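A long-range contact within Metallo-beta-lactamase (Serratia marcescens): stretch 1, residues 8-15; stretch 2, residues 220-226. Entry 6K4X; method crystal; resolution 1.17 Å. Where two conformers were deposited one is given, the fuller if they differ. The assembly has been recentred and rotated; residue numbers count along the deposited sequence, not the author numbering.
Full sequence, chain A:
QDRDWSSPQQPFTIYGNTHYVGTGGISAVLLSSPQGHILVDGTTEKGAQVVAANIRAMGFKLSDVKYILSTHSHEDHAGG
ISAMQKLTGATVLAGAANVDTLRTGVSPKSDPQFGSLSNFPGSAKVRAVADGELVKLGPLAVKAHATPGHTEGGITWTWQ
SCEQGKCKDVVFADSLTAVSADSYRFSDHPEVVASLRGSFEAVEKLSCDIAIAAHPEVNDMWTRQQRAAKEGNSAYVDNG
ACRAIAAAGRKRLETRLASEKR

Stretch 1 8-15: PQQPFTIY
Stretch 2 220-226: DMWTRQQ

What fills the apolar centre of this contact? F12, with chi1 at 54° (p) and chi2 at -81°, directs its CA-to-CB bond toward the helix, and its ring is met by three helix side chains. M221 (t, p, p) brings its sulfur to the ring edge: F12 CZ lies 4.0 Å from M221 SD, and the sulfur sits 5.2 Å from the ring centroid, 89° off the ring normal, so it lies almost in the ring plane, where the C-H edge is electropositive. W222 (chi1 -51°, chi2 119°) offers its six-membered ring, with F12 CE1 3.8 Å from W222 CZ3 and near the plane of the indole. Beyond the sulfur, I14 (m, t) sends its tip to the methionine methyl, I14 CD1 to M221 CE at 3.9 Å, a plain van der Waals contact.

How are the two backbones arranged around this centre? Stretch 1 runs extended, through loop at Q9, Q10 and P11 (phi/psi -159/119, -64/128, -74/163) into strand at F12 and T13 (-157/152, -86/130), then turns a corner at I14 (-90/-47). Stretch 2 enters from D220 (56/43) and is helical from M221 to Q226, phi from -55 to -77 and psi from -37 to -44, its turns held by R224 N to D220 O (2.9 Å), Q225 N to M221 O (2.8 Å) and Q226 N to W222 O (3.1 Å). The backbones stay well apart: Q9 CA is 11.1 Å from W222 CA and I14 CA 8.7 Å from Q225 CA, so side chains bridge the gap. M221 and Q225, one helical turn apart, both direct CB toward stretch 1.

Where does the apolar centre give way to polar groups? Q225, extended (t, t, chi3 43°), lays its amide over one face of the F12 ring, with Q225 NE2 3.4 Å from F12 CD1. Q9 (t, p, chi3 52°) reaches the indole, Q9 OE1 to W222 CH2 at 3.8 Å, and its amide nitrogen is held within its own stretch by a hydrogen bond from Q9 NE2 to Q10 O (3.1 Å, 158°).

What joins the stretches at the polar edge, where no direct hydrogen bond crosses? Two waters do. Water 1 accepts from Q9 NE2 (3.0 Å from its oxygen) and donates to Q225 OE1 (2.7 Å from it). Water 2 accepts from Q225 NE2, 2.9 Å from its oxygen, and donates to Q10 O at 2.8 Å. Both ends of the Q225 amide are thus tied to stretch 1 through water.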

# COMPACT_ATOMS: atom_id res chain seq x y z
N PRO A 8 -17.58 3.57 -2.20
CA PRO A 8 -17.24 4.90 -2.69
C PRO A 8 -16.62 5.77 -1.60
O PRO A 8 -16.93 5.65 -0.40
CB PRO A 8 -18.60 5.45 -3.15
CG PRO A 8 -19.32 4.21 -3.62
CD PRO A 8 -18.94 3.15 -2.59
N GLN A 9 -15.78 6.71 -2.04
CA GLN A 9 -15.09 7.64 -1.17
C GLN A 9 -14.67 8.84 -2.02
O GLN A 9 -13.95 8.67 -3.00
CB GLN A 9 -13.88 6.98 -0.50
CG GLN A 9 -12.95 7.97 0.20
CD GLN A 9 -13.59 8.65 1.37
OE1 GLN A 9 -14.15 8.00 2.26
NE2 GLN A 9 -13.50 9.98 1.40
N GLN A 10 -15.17 10.03 -1.69
CA GLN A 10 -14.85 11.18 -2.50
C GLN A 10 -13.35 11.40 -2.38
O GLN A 10 -12.81 11.49 -1.27
CB GLN A 10 -15.62 12.41 -2.01
CG GLN A 10 -15.50 13.61 -2.94
CD GLN A 10 -16.23 13.41 -4.25
OE1 GLN A 10 -17.26 12.73 -4.29
NE2 GLN A 10 -15.70 13.98 -5.32
N PRO A 11 -12.61 11.53 -3.50
CA PRO A 11 -11.15 11.65 -3.41
C PRO A 11 -10.74 13.04 -2.92
O PRO A 11 -11.52 13.98 -2.95
CB PRO A 11 -10.68 11.36 -4.83
CG PRO A 11 -11.85 11.83 -5.68
CD PRO A 11 -13.08 11.42 -4.89
N PHE A 12 -9.49 13.14 -2.47
CA PHE A 12 -9.02 14.36 -1.86
C PHE A 12 -7.51 14.42 -1.95
O PHE A 12 -6.81 13.40 -1.98
CB PHE A 12 -9.46 14.47 -0.40
CG PHE A 12 -9.10 13.31 0.51
CD1 PHE A 12 -9.87 12.17 0.50
CD2 PHE A 12 -8.00 13.36 1.36
CE1 PHE A 12 -9.57 11.11 1.34
CE2 PHE A 12 -7.70 12.31 2.20
CZ PHE A 12 -8.47 11.17 2.17
N THR A 13 -7.00 15.64 -1.99
CA THR A 13 -5.55 15.85 -2.03
C THR A 13 -5.01 15.84 -0.61
O THR A 13 -5.51 16.54 0.26
CB THR A 13 -5.19 17.14 -2.75
OG1 THR A 13 -5.67 17.02 -4.09
CG2 THR A 13 -3.71 17.44 -2.72
N ILE A 14 -3.96 15.07 -0.37
CA ILE A 14 -3.33 15.00 0.94
C ILE A 14 -2.22 16.05 1.03
O ILE A 14 -2.11 16.78 2.03
CB ILE A 14 -2.82 13.57 1.21
CG1 ILE A 14 -4.03 12.69 1.51
CG2 ILE A 14 -1.80 13.53 2.34
CD1 ILE A 14 -3.76 11.21 1.57
N TYR A 15 -1.35 16.14 0.02
CA TYR A 15 -0.29 17.14 0.03
C TYR A 15 0.26 17.25 -1.39
O TYR A 15 0.62 16.22 -1.99
CB TYR A 15 0.84 16.75 0.98
CG TYR A 15 1.79 17.89 1.25
CD1 TYR A 15 1.49 18.82 2.24
CD2 TYR A 15 2.95 18.07 0.53
CE1 TYR A 15 2.31 19.91 2.48
CE2 TYR A 15 3.78 19.15 0.76
CZ TYR A 15 3.44 20.08 1.72
OH TYR A 15 4.25 21.16 1.98
N ASP A 220 -5.05 6.41 11.21
CA ASP A 220 -6.14 7.32 11.59
C ASP A 220 -6.50 8.28 10.45
O ASP A 220 -6.82 9.44 10.70
CB ASP A 220 -5.81 8.05 12.88
CG ASP A 220 -5.50 7.11 14.03
OD1 ASP A 220 -6.06 6.03 14.09
OD2 ASP A 220 -4.68 7.52 14.89
N MET A 221 -6.57 7.79 9.22
CA MET A 221 -6.83 8.68 8.07
C MET A 221 -8.11 9.50 8.25
O MET A 221 -8.13 10.67 7.88
CB MET A 221 -6.95 7.85 6.80
CG MET A 221 -7.33 8.63 5.56
SD MET A 221 -6.06 9.81 5.03
CE MET A 221 -4.88 8.66 4.31
N TRP A 222 -9.17 8.88 8.74
CA TRP A 222 -10.46 9.55 8.72
C TRP A 222 -10.55 10.59 9.84
O TRP A 222 -11.10 11.67 9.64
CB TRP A 222 -11.59 8.53 8.75
CG TRP A 222 -11.36 7.52 7.68
CD1 TRP A 222 -11.18 6.18 7.85
CD2 TRP A 222 -11.16 7.78 6.28
NE1 TRP A 222 -10.88 5.58 6.65
CE2 TRP A 222 -10.85 6.54 5.67
CE3 TRP A 222 -11.19 8.93 5.48
CZ2 TRP A 222 -10.60 6.44 4.30
CZ3 TRP A 222 -10.92 8.83 4.13
CH2 TRP A 222 -10.63 7.59 3.55
N THR A 223 -9.98 10.30 11.00
CA THR A 223 -9.80 11.33 12.02
C THR A 223 -8.95 12.49 11.49
O THR A 223 -9.27 13.68 11.74
CB THR A 223 -9.19 10.74 13.29
OG1 THR A 223 -10.08 9.74 13.77
CG2 THR A 223 -8.95 11.78 14.36
N ARG A 224 -7.85 12.18 10.80
CA ARG A 224 -6.99 13.22 10.25
C ARG A 224 -7.74 14.05 9.21
O ARG A 224 -7.57 15.28 9.16
CB ARG A 224 -5.73 12.62 9.64
CG ARG A 224 -4.78 12.03 10.67
CD ARG A 224 -3.58 11.40 9.99
NE ARG A 224 -2.68 10.73 10.91
CZ ARG A 224 -1.82 11.35 11.70
NH1 ARG A 224 -1.72 12.67 11.68
NH2 ARG A 224 -1.03 10.64 12.49
N GLN A 225 -8.51 13.41 8.34
CA GLN A 225 -9.21 14.16 7.31
C GLN A 225 -10.19 15.13 7.97
O GLN A 225 -10.36 16.27 7.51
CB GLN A 225 -9.90 13.21 6.34
CG GLN A 225 -10.65 14.00 5.27
CD GLN A 225 -11.50 13.11 4.41
OE1 GLN A 225 -12.18 12.21 4.89
NE2 GLN A 225 -11.54 13.46 3.13
N GLN A 226 -10.88 14.69 9.02
CA GLN A 226 -11.83 15.55 9.75
C GLN A 226 -11.06 16.72 10.37
O GLN A 226 -11.50 17.88 10.31
CB GLN A 226 -12.61 14.69 10.75
CG GLN A 226 -13.60 13.75 10.05
CD GLN A 226 -14.31 12.74 10.93
OE1 GLN A 226 -13.74 12.10 11.80
NE2 GLN A 226 -15.60 12.57 10.66
O HOH W 1 -14.34 10.66 4.20
O HOH W 2 -13.24 13.37 0.77